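Local coordinates for glucokinase (Leishmania braziliensis MHOM/BR/75/M2904, PDB 6EDI), which probably phosphorylates D-glucose using ATP, and forms a dimer that is in an open conformation here, at residues 214-219 with 233-238; 204-209 with 339-344; 333-338 with 371-376. One frame throughout, in Å; residues are numbered along the deposited sequence.

Interaction 1 of 3, residues 214-219 with 233-238; sequences VGSSLI and LECGSL
The flat groups that meet here are peptide planes; no ring takes part. Leu233 CD1 sits over one face of the peptide joining Ser217 to Leu218, 3.7 Å from Ser217 C. The same methyl also touches Leu218 CB. The Ser216 carbonyl group is approached from above its plane. Leu233 N donates to Ser216 O at 3.3 Å, a long and somewhat bent bond.

The hydroxyl of Ser216 carries most of the polar contact. Its OG lies between its own backbone N and carbonyl carbon (chi1 56°), which places it within bonding distance of the turn that starts at Cys235. Cys235 N donates to Ser216 OG at 3.0 Å. Cys235 CB packs beside the same oxygen.

Strands 214-222 and 227-233 are antiparallel neighbours in the mixed sheet that also holds strand 205-210. After strand 227-233 the chain enters a short 3-10 turn at 235-237. Two waters fill in the pairing there. Water 1 donates to Val214 O at 2.7 Å and accepts from Gly236 N at 3.0 Å. It also bonds Ser216 OG. Water 2 accepts from Ser216 N and donates to Leu233 O at 2.6 Å. On the far side of the strand, Ser217 OG bonds Leu158 O. Leu231 of the second subunit packs on Leu218.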
loop_
_atom_site.group_PDB
_atom_site.type_symbol
_atom_site.label_atom_id
_atom_site.label_comp_id
_atom_site.label_asym_id
_atom_site.label_seq_id
_atom_site.Cartn_x
_atom_site.Cartn_y
_atom_site.Cartn_z
ATOM N N VAL A 214 11.945 12.134 -2.605
ATOM C CA VAL A 214 11.799 11.205 -1.502
ATOM C C VAL A 214 11.084 9.982 -2.032
ATOM O O VAL A 214 9.879 10.019 -2.302
ATOM C CB VAL A 214 11.063 11.839 -0.294
ATOM C CG1 VAL A 214 10.872 10.804 0.823
ATOM C CG2 VAL A 214 11.855 13.007 0.235
ATOM N N GLY A 215 11.834 8.899 -2.220
ATOM C CA GLY A 215 11.225 7.660 -2.658
ATOM C C GLY A 215 10.544 6.897 -1.530
ATOM O O GLY A 215 10.860 7.088 -0.345
ATOM N N SER A 216 9.618 6.016 -1.905
ATOM C CA SER A 216 8.924 5.171 -0.948
ATOM C C SER A 216 8.445 3.873 -1.594
ATOM O O SER A 216 8.226 3.809 -2.809
ATOM C CB SER A 216 7.721 5.902 -0.382
ATOM O OG SER A 216 6.911 6.296 -1.452
ATOM N N SER A 217 8.283 2.845 -0.766
ATOM C CA SER A 217 7.809 1.539 -1.208
ATOM C C SER A 217 7.481 0.708 0.021
ATOM O O SER A 217 7.895 1.027 1.147
ATOM C CB SER A 217 8.852 0.825 -2.087
ATOM O OG SER A 217 10.107 0.738 -1.432
ATOM N N LEU A 218 6.714 -0.352 -0.168
ATOM C CA LEU A 218 6.313 -1.150 0.977
ATOM C C LEU A 218 6.612 -2.604 0.707
ATOM O O LEU A 218 6.193 -3.150 -0.330
ATOM C CB LEU A 218 4.823 -0.960 1.269
ATOM C CG LEU A 218 4.234 -1.839 2.373
ATOM C CD1 LEU A 218 4.479 -1.238 3.759
ATOM C CD2 LEU A 218 2.764 -2.139 2.122
ATOM N N ILE A 219 7.342 -3.228 1.629
ATOM C CA ILE A 219 7.514 -4.667 1.580
ATOM C C ILE A 219 6.341 -5.230 2.372
ATOM O O ILE A 219 6.246 -5.052 3.593
ATOM C CB ILE A 219 8.825 -5.144 2.205
ATOM C CG1 ILE A 219 10.023 -4.341 1.685
ATOM C CG2 ILE A 219 9.025 -6.652 1.926
ATOM C CD1 ILE A 219 11.338 -4.750 2.288
ATOM N N LEU A 233 5.533 2.917 -4.399
ATOM C CA LEU A 233 4.625 3.930 -3.842
ATOM C C LEU A 233 5.018 5.364 -4.214
ATOM O O LEU A 233 6.132 5.613 -4.674
ATOM C CB LEU A 233 4.583 3.808 -2.320
ATOM C CG LEU A 233 4.046 2.520 -1.699
ATOM C CD1 LEU A 233 4.233 2.548 -0.199
ATOM C CD2 LEU A 233 2.573 2.345 -2.042
ATOM N N GLU A 234 4.108 6.305 -3.978
ATOM C CA GLU A 234 4.417 7.736 -4.118
ATOM C C GLU A 234 4.070 8.523 -2.847
ATOM O O GLU A 234 3.435 9.579 -2.908
ATOM C CB GLU A 234 3.688 8.357 -5.328
ATOM C CG GLU A 234 3.910 7.647 -6.663
ATOM C CD GLU A 234 5.364 7.697 -7.133
ATOM O OE1 GLU A 234 6.148 8.552 -6.657
ATOM O OE2 GLU A 234 5.723 6.876 -7.994
ATOM N N CYS A 235 4.511 8.020 -1.702
ATOM C CA CYS A 235 4.204 8.630 -0.416
ATOM C C CYS A 235 4.870 9.993 -0.223
ATOM O O CYS A 235 4.349 10.848 0.502
ATOM C CB CYS A 235 4.574 7.677 0.737
ATOM S SG CYS A 235 3.576 6.146 0.800
ATOM N N GLY A 236 6.005 10.215 -0.883
ATOM C CA GLY A 236 6.637 11.529 -0.856
ATOM C C GLY A 236 5.731 12.585 -1.462
ATOM O O GLY A 236 5.894 13.783 -1.185
ATOM N N SER A 237 4.767 12.139 -2.270
ATOM C CA SER A 237 3.876 13.051 -3.001
ATOM C C SER A 237 2.535 13.237 -2.304
ATOM O O SER A 237 1.617 13.881 -2.835
ATOM C CB SER A 237 3.666 12.576 -4.439
ATOM O OG SER A 237 4.882 12.589 -5.157
ATOM N N LEU A 238 2.434 12.681 -1.101
ATOM C CA LEU A 238 1.300 12.954 -0.233
ATOM C C LEU A 238 1.419 14.396 0.288
ATOM O O LEU A 238 2.518 14.852 0.632
ATOM C CB LEU A 238 1.266 11.919 0.899
ATOM C CG LEU A 238 0.640 12.114 2.275
ATOM C CD1 LEU A 238 -0.874 12.106 2.241
ATOM C CD2 LEU A 238 1.159 10.999 3.209
HETATM O O HOH W 1 7.679 8.601 -2.782
HETATM O O HOH W 2 8.704 6.164 -4.860
#

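Interaction 2 of 3, residues 204-209 with 339-344; sequences RCMVVA and MQFLPL
The end of helix 317-341 packs on the start of strand 205-210 and on Arg204 just before it, within the actin-like ATPase fold of the sugar kinases. The helix leads through a short loop into strand 345-348, which lies parallel to strand 205-210 and next to it.

The Arg204 side chain runs to the C-terminal end of the helix. Its CG is anti to the carbonyl carbon (chi1 -78°), and the chain is then extended from CG to NE. This carries the guanidinium to the Phe341 carbonyl. Arg204 NH1 donates to Phe341 O at 2.9 Å. The oxygen lies at the edge of the guanidinium, near its plane. Seen from the carbonyl, however, the donor stands above the carbonyl plane. Arg204 CD also rests against Phe341 O, at 3.3 Å. Leu342 leaves the helical conformation with positive phi. The carbonyl of Phe341 lies at the C-terminal end of the helix, so the nearby positive charge probably suits that end electrostatically. The rest of the guanidinium is fixed elsewhere: NE bonds His220 ND1, and NH2 bonds Ala232 O of the second subunit. Water 3 accepts a weak bond from NH1 and donates to Gln340 O.

Met206, on strand 205-210, meets the Phe341 ring at CD2 and CE2. Its CG is anti to its backbone N (chi1 177°), and the chain bends at chi2 (67°). This brings SD to 3.6 Å from Phe341 CD2, in an oblique Met-aromatic contact, 4.5 Å from the ring centroid. The base of the same side chain meets Pro343, with Met206 CB 4.1 Å from Pro343 CG. Beyond the proline, Leu344 N makes a weak bond to Arg204 O at 2.8 Å, while Leu344 CB lies 3.5 Å from Arg204 O.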
loop_
_atom_site.group_PDB
_atom_site.type_symbol
_atom_site.label_atom_id
_atom_site.label_comp_id
_atom_site.label_asym_id
_atom_site.label_seq_id
_atom_site.Cartn_x
_atom_site.Cartn_y
_atom_site.Cartn_z
ATOM N N ARG A 204 5.142 -6.121 7.752
ATOM C CA ARG A 204 5.390 -5.110 6.741
ATOM C C ARG A 204 6.597 -4.281 7.094
ATOM O O ARG A 204 6.849 -3.969 8.263
ATOM C CB ARG A 204 4.195 -4.173 6.568
ATOM C CG ARG A 204 3.057 -4.749 5.745
ATOM C CD ARG A 204 1.849 -3.826 5.790
ATOM N NE ARG A 204 0.765 -4.326 4.952
ATOM C CZ ARG A 204 -0.436 -3.772 4.918
ATOM N NH1 ARG A 204 -0.667 -2.704 5.667
ATOM N NH2 ARG A 204 -1.384 -4.265 4.130
ATOM N N CYS A 205 7.327 -3.902 6.055
ATOM C CA CYS A 205 8.414 -2.952 6.177
ATOM C C CYS A 205 8.118 -1.757 5.261
ATOM O O CYS A 205 8.027 -1.898 4.037
ATOM C CB CYS A 205 9.728 -3.628 5.790
ATOM S SG CYS A 205 11.119 -2.514 5.812
ATOM N N MET A 206 7.956 -0.582 5.852
ATOM C CA MET A 206 7.761 0.643 5.081
ATOM C C MET A 206 9.117 1.279 4.802
ATOM O O MET A 206 9.900 1.529 5.724
ATOM C CB MET A 206 6.836 1.612 5.834
ATOM C CG MET A 206 6.639 2.939 5.130
ATOM S SD MET A 206 5.736 2.749 3.589
ATOM C CE MET A 206 6.383 4.164 2.702
ATOM N N VAL A 207 9.401 1.518 3.525
ATOM C CA VAL A 207 10.719 2.026 3.123
ATOM C C VAL A 207 10.600 3.439 2.574
ATOM O O VAL A 207 9.804 3.687 1.661
ATOM C CB VAL A 207 11.342 1.144 2.057
ATOM C CG1 VAL A 207 12.731 1.631 1.711
ATOM C CG2 VAL A 207 11.369 -0.325 2.529
ATOM N N VAL A 208 11.377 4.358 3.141
ATOM C CA VAL A 208 11.446 5.738 2.655
ATOM C C VAL A 208 12.914 6.090 2.390
ATOM O O VAL A 208 13.774 5.659 3.145
ATOM C CB VAL A 208 10.827 6.703 3.684
ATOM C CG1 VAL A 208 11.063 8.142 3.286
ATOM C CG2 VAL A 208 9.345 6.443 3.794
ATOM N N ALA A 209 13.199 6.839 1.320
ATOM C CA ALA A 209 14.588 7.171 0.948
ATOM C C ALA A 209 14.710 8.616 0.503
ATOM O O ALA A 209 14.399 8.956 -0.645
ATOM C CB ALA A 209 15.087 6.256 -0.140
ATOM N N MET A 339 1.035 5.045 10.295
ATOM C CA MET A 339 -0.383 4.841 10.564
ATOM C C MET A 339 -1.102 4.098 9.422
ATOM O O MET A 339 -1.856 3.176 9.675
ATOM C CB MET A 339 -1.079 6.175 10.876
ATOM C CG MET A 339 -2.557 6.003 11.257
ATOM S SD MET A 339 -2.781 5.096 12.792
ATOM C CE MET A 339 -3.757 3.714 12.219
ATOM N N GLN A 340 -0.884 4.476 8.164
ATOM C CA GLN A 340 -1.686 3.843 7.109
ATOM C C GLN A 340 -1.390 2.369 6.935
ATOM O O GLN A 340 -2.291 1.576 6.684
ATOM C CB GLN A 340 -1.465 4.513 5.761
ATOM C CG GLN A 340 -1.937 5.936 5.675
ATOM C CD GLN A 340 -1.514 6.532 4.368
ATOM O OE1 GLN A 340 -0.442 7.142 4.266
ATOM N NE2 GLN A 340 -2.323 6.312 3.334
ATOM N N PHE A 341 -0.120 2.011 7.044
ATOM C CA PHE A 341 0.304 0.646 6.776
ATOM C C PHE A 341 0.527 -0.241 8.012
ATOM O O PHE A 341 0.717 -1.477 7.880
ATOM C CB PHE A 341 1.603 0.707 5.961
ATOM C CG PHE A 341 1.457 1.395 4.639
ATOM C CD1 PHE A 341 0.562 0.910 3.693
ATOM C CD2 PHE A 341 2.246 2.508 4.320
ATOM C CE1 PHE A 341 0.433 1.510 2.445
ATOM C CE2 PHE A 341 2.126 3.136 3.073
ATOM C CZ PHE A 341 1.211 2.646 2.134
ATOM N N LEU A 342 0.531 0.379 9.197
ATOM C CA LEU A 342 0.863 -0.310 10.472
ATOM C C LEU A 342 2.011 -1.329 10.331
ATOM O O LEU A 342 1.850 -2.523 10.596
ATOM C CB LEU A 342 -0.388 -0.928 11.127
ATOM C CG LEU A 342 -1.484 0.048 11.538
ATOM C CD1 LEU A 342 -2.740 -0.691 12.042
ATOM C CD2 LEU A 342 -0.984 1.017 12.613
ATOM N N PRO A 343 3.199 -0.846 9.916
ATOM C CA PRO A 343 4.310 -1.736 9.593
ATOM C C PRO A 343 5.004 -2.260 10.840
ATOM O O PRO A 343 5.010 -1.592 11.871
ATOM C CB PRO A 343 5.267 -0.822 8.787
ATOM C CG PRO A 343 5.007 0.561 9.328
ATOM C CD PRO A 343 3.512 0.568 9.631
ATOM N N LEU A 344 5.586 -3.452 10.738
ATOM C CA LEU A 344 6.464 -3.978 11.785
ATOM C C LEU A 344 7.704 -3.097 11.885
ATOM O O LEU A 344 8.185 -2.769 12.978
ATOM C CB LEU A 344 6.882 -5.420 11.440
ATOM C CG LEU A 344 7.732 -6.203 12.442
ATOM C CD1 LEU A 344 7.123 -6.129 13.847
ATOM C CD2 LEU A 344 7.956 -7.662 11.989
HETATM O O HOH W 3 -2.608 -1.004 7.389
#

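Interaction 3 of 3, residues 333-338 with 371-376; sequences LTAETT and ARLHEH
This is a buried contact between helices, with one buried polar bond beside apolar packing. It joins the later part of helix 317-341 to the end of helix 363-373 and the turn that follows.

The apolar part centres on Leu373. Its CG is anti to the backbone N (chi1 -171°), and CD1 is directed at the opposing helix. Leu373 CD1 lies 3.6 Å from Ala335 CA and 3.9 Å from Ala335 CB. It also touches Thr334 OG1, a hydroxyl bonded to Ile331 O.

A type I turn from Leu373 to His376 brings the imidazole to the same helix. His376 NE2 donates to Glu336 OE1 at 3.1 Å. The oxygen lies in the ring plane, but the carboxylate is met from above its own plane. Glu336 reaches it by a bend at chi2 (-44°). The other oxygen, OE2, bonds Ser241 OG and also Ser239 OG of the second subunit.

His376 is the N-cap of helix 377-382. ND1 accepts from Met378 N and NE2 donates, so the imidazole is probably neutral, with its proton on NE2. The His376 N-H, and the two serine hydroxyls if they donate, would probably favour an ionised carboxylate despite its burial.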
loop_
_atom_site.group_PDB
_atom_site.type_symbol
_atom_site.label_atom_id
_atom_site.label_comp_id
_atom_site.label_asym_id
_atom_site.label_seq_id
_atom_site.Cartn_x
_atom_site.Cartn_y
_atom_site.Cartn_z
ATOM N N LEU A 333 6.295 12.651 7.768
ATOM C CA LEU A 333 5.789 11.832 6.669
ATOM C C LEU A 333 5.652 10.398 7.138
ATOM O O LEU A 333 4.628 9.761 6.888
ATOM C CB LEU A 333 6.717 11.884 5.448
ATOM C CG LEU A 333 6.508 10.792 4.391
ATOM C CD1 LEU A 333 5.175 10.908 3.665
ATOM C CD2 LEU A 333 7.649 10.791 3.389
ATOM N N THR A 334 6.676 9.888 7.824
ATOM C CA THR A 334 6.597 8.512 8.330
ATOM C C THR A 334 5.508 8.318 9.378
ATOM O O THR A 334 5.050 7.204 9.592
ATOM C CB THR A 334 7.921 7.999 8.911
ATOM O OG1 THR A 334 8.245 8.724 10.107
ATOM C CG2 THR A 334 9.048 8.128 7.896
ATOM N N ALA A 335 5.093 9.376 10.062
ATOM C CA ALA A 335 3.983 9.191 10.996
ATOM C C ALA A 335 2.738 8.809 10.206
ATOM O O ALA A 335 1.961 7.922 10.609
ATOM C CB ALA A 335 3.741 10.463 11.810
ATOM N N GLU A 336 2.542 9.483 9.074
ATOM C CA GLU A 336 1.441 9.136 8.170
ATOM C C GLU A 336 1.569 7.730 7.562
ATOM O O GLU A 336 0.592 6.986 7.502
ATOM C CB GLU A 336 1.285 10.182 7.053
ATOM C CG GLU A 336 0.950 11.606 7.523
ATOM C CD GLU A 336 -0.123 11.682 8.607
ATOM O OE1 GLU A 336 -1.063 10.853 8.644
ATOM O OE2 GLU A 336 -0.033 12.607 9.437
ATOM N N THR A 337 2.760 7.357 7.107
ATOM C CA THR A 337 2.911 6.047 6.465
ATOM C C THR A 337 2.799 4.922 7.488
ATOM O O THR A 337 2.242 3.855 7.197
ATOM C CB THR A 337 4.226 5.938 5.647
ATOM O OG1 THR A 337 5.363 6.052 6.517
ATOM C CG2 THR A 337 4.279 7.047 4.594
ATOM N N THR A 338 3.294 5.186 8.699
ATOM C CA THR A 338 3.261 4.220 9.786
ATOM C C THR A 338 1.817 3.977 10.188
ATOM O O THR A 338 1.398 2.830 10.407
ATOM C CB THR A 338 4.074 4.708 10.993
ATOM O OG1 THR A 338 5.453 4.859 10.604
ATOM C CG2 THR A 338 3.974 3.745 12.159
ATOM N N ALA A 371 9.944 11.885 19.265
ATOM C CA ALA A 371 8.973 12.831 19.811
ATOM C C ALA A 371 8.041 13.314 18.710
ATOM O O ALA A 371 6.823 13.405 18.894
ATOM C CB ALA A 371 9.685 14.015 20.469
ATOM N N ARG A 372 8.616 13.628 17.560
ATOM C CA ARG A 372 7.827 14.132 16.450
ATOM C C ARG A 372 6.837 13.088 15.953
ATOM O O ARG A 372 5.658 13.390 15.741
ATOM C CB ARG A 372 8.742 14.551 15.308
ATOM C CG ARG A 372 7.989 14.974 14.068
ATOM C CD ARG A 372 7.009 16.099 14.367
ATOM N NE ARG A 372 6.266 16.491 13.177
ATOM C CZ ARG A 372 5.162 15.875 12.767
ATOM N NH1 ARG A 372 4.705 14.837 13.442
ATOM N NH2 ARG A 372 4.520 16.286 11.680
ATOM N N LEU A 373 7.327 11.866 15.746
ATOM C CA LEU A 373 6.467 10.771 15.300
ATOM C C LEU A 373 5.255 10.706 16.204
ATOM O O LEU A 373 4.118 10.560 15.743
ATOM C CB LEU A 373 7.229 9.446 15.366
ATOM C CG LEU A 373 6.540 8.246 14.733
ATOM C CD1 LEU A 373 6.683 8.334 13.218
ATOM C CD2 LEU A 373 7.121 6.950 15.272
ATOM N N HIS A 374 5.505 10.870 17.500
ATOM C CA HIS A 374 4.469 10.710 18.504
ATOM C C HIS A 374 3.461 11.858 18.602
ATOM O O HIS A 374 2.547 11.788 19.419
ATOM C CB HIS A 374 5.094 10.412 19.876
ATOM C CG HIS A 374 5.768 9.075 19.958
ATOM N ND1 HIS A 374 6.257 8.560 21.142
ATOM C CD2 HIS A 374 6.023 8.139 19.012
ATOM C CE1 HIS A 374 6.788 7.371 20.920
ATOM N NE2 HIS A 374 6.660 7.092 19.634
ATOM N N GLU A 375 3.597 12.882 17.758
ATOM C CA GLU A 375 2.632 13.986 17.742
ATOM C C GLU A 375 1.343 13.636 17.004
ATOM O O GLU A 375 0.344 14.346 17.132
ATOM C CB GLU A 375 3.242 15.255 17.128
ATOM C CG GLU A 375 4.563 15.708 17.771
ATOM C CD GLU A 375 5.092 17.021 17.198
ATOM O OE1 GLU A 375 4.382 17.667 16.390
ATOM O OE2 GLU A 375 6.228 17.406 17.556
ATOM N N HIS A 376 1.380 12.552 16.226
ATOM C CA HIS A 376 0.236 12.107 15.426
ATOM C C HIS A 376 -0.962 11.809 16.325
ATOM O O HIS A 376 -0.804 11.235 17.400
ATOM C CB HIS A 376 0.588 10.837 14.632
ATOM C CG HIS A 376 -0.375 10.535 13.522
ATOM N ND1 HIS A 376 -1.625 9.994 13.744
ATOM C CD2 HIS A 376 -0.272 10.715 12.183
ATOM C CE1 HIS A 376 -2.250 9.848 12.590
ATOM N NE2 HIS A 376 -1.451 10.280 11.624
#

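In the fold
The three contacts lie close together in the part of the fold built on the mixed sheet with strands 205-210 and 214-222. The centres of interactions 1 and 2 are about 10 Å apart, those of 2 and 3 about 11 Å, and those of 1 and 3 about 15 Å. Interactions 1 and 2 use neighbouring antiparallel strands, and 2 and 3 share helix 317-341. Along the chain, both segments of interaction 1 fall between those of interaction 2. Interaction 3 comes later than interaction 1, and its segments alternate with those of interaction 2. All three touch the second subunit, so sheet, helix and dimer contacts meet in one region.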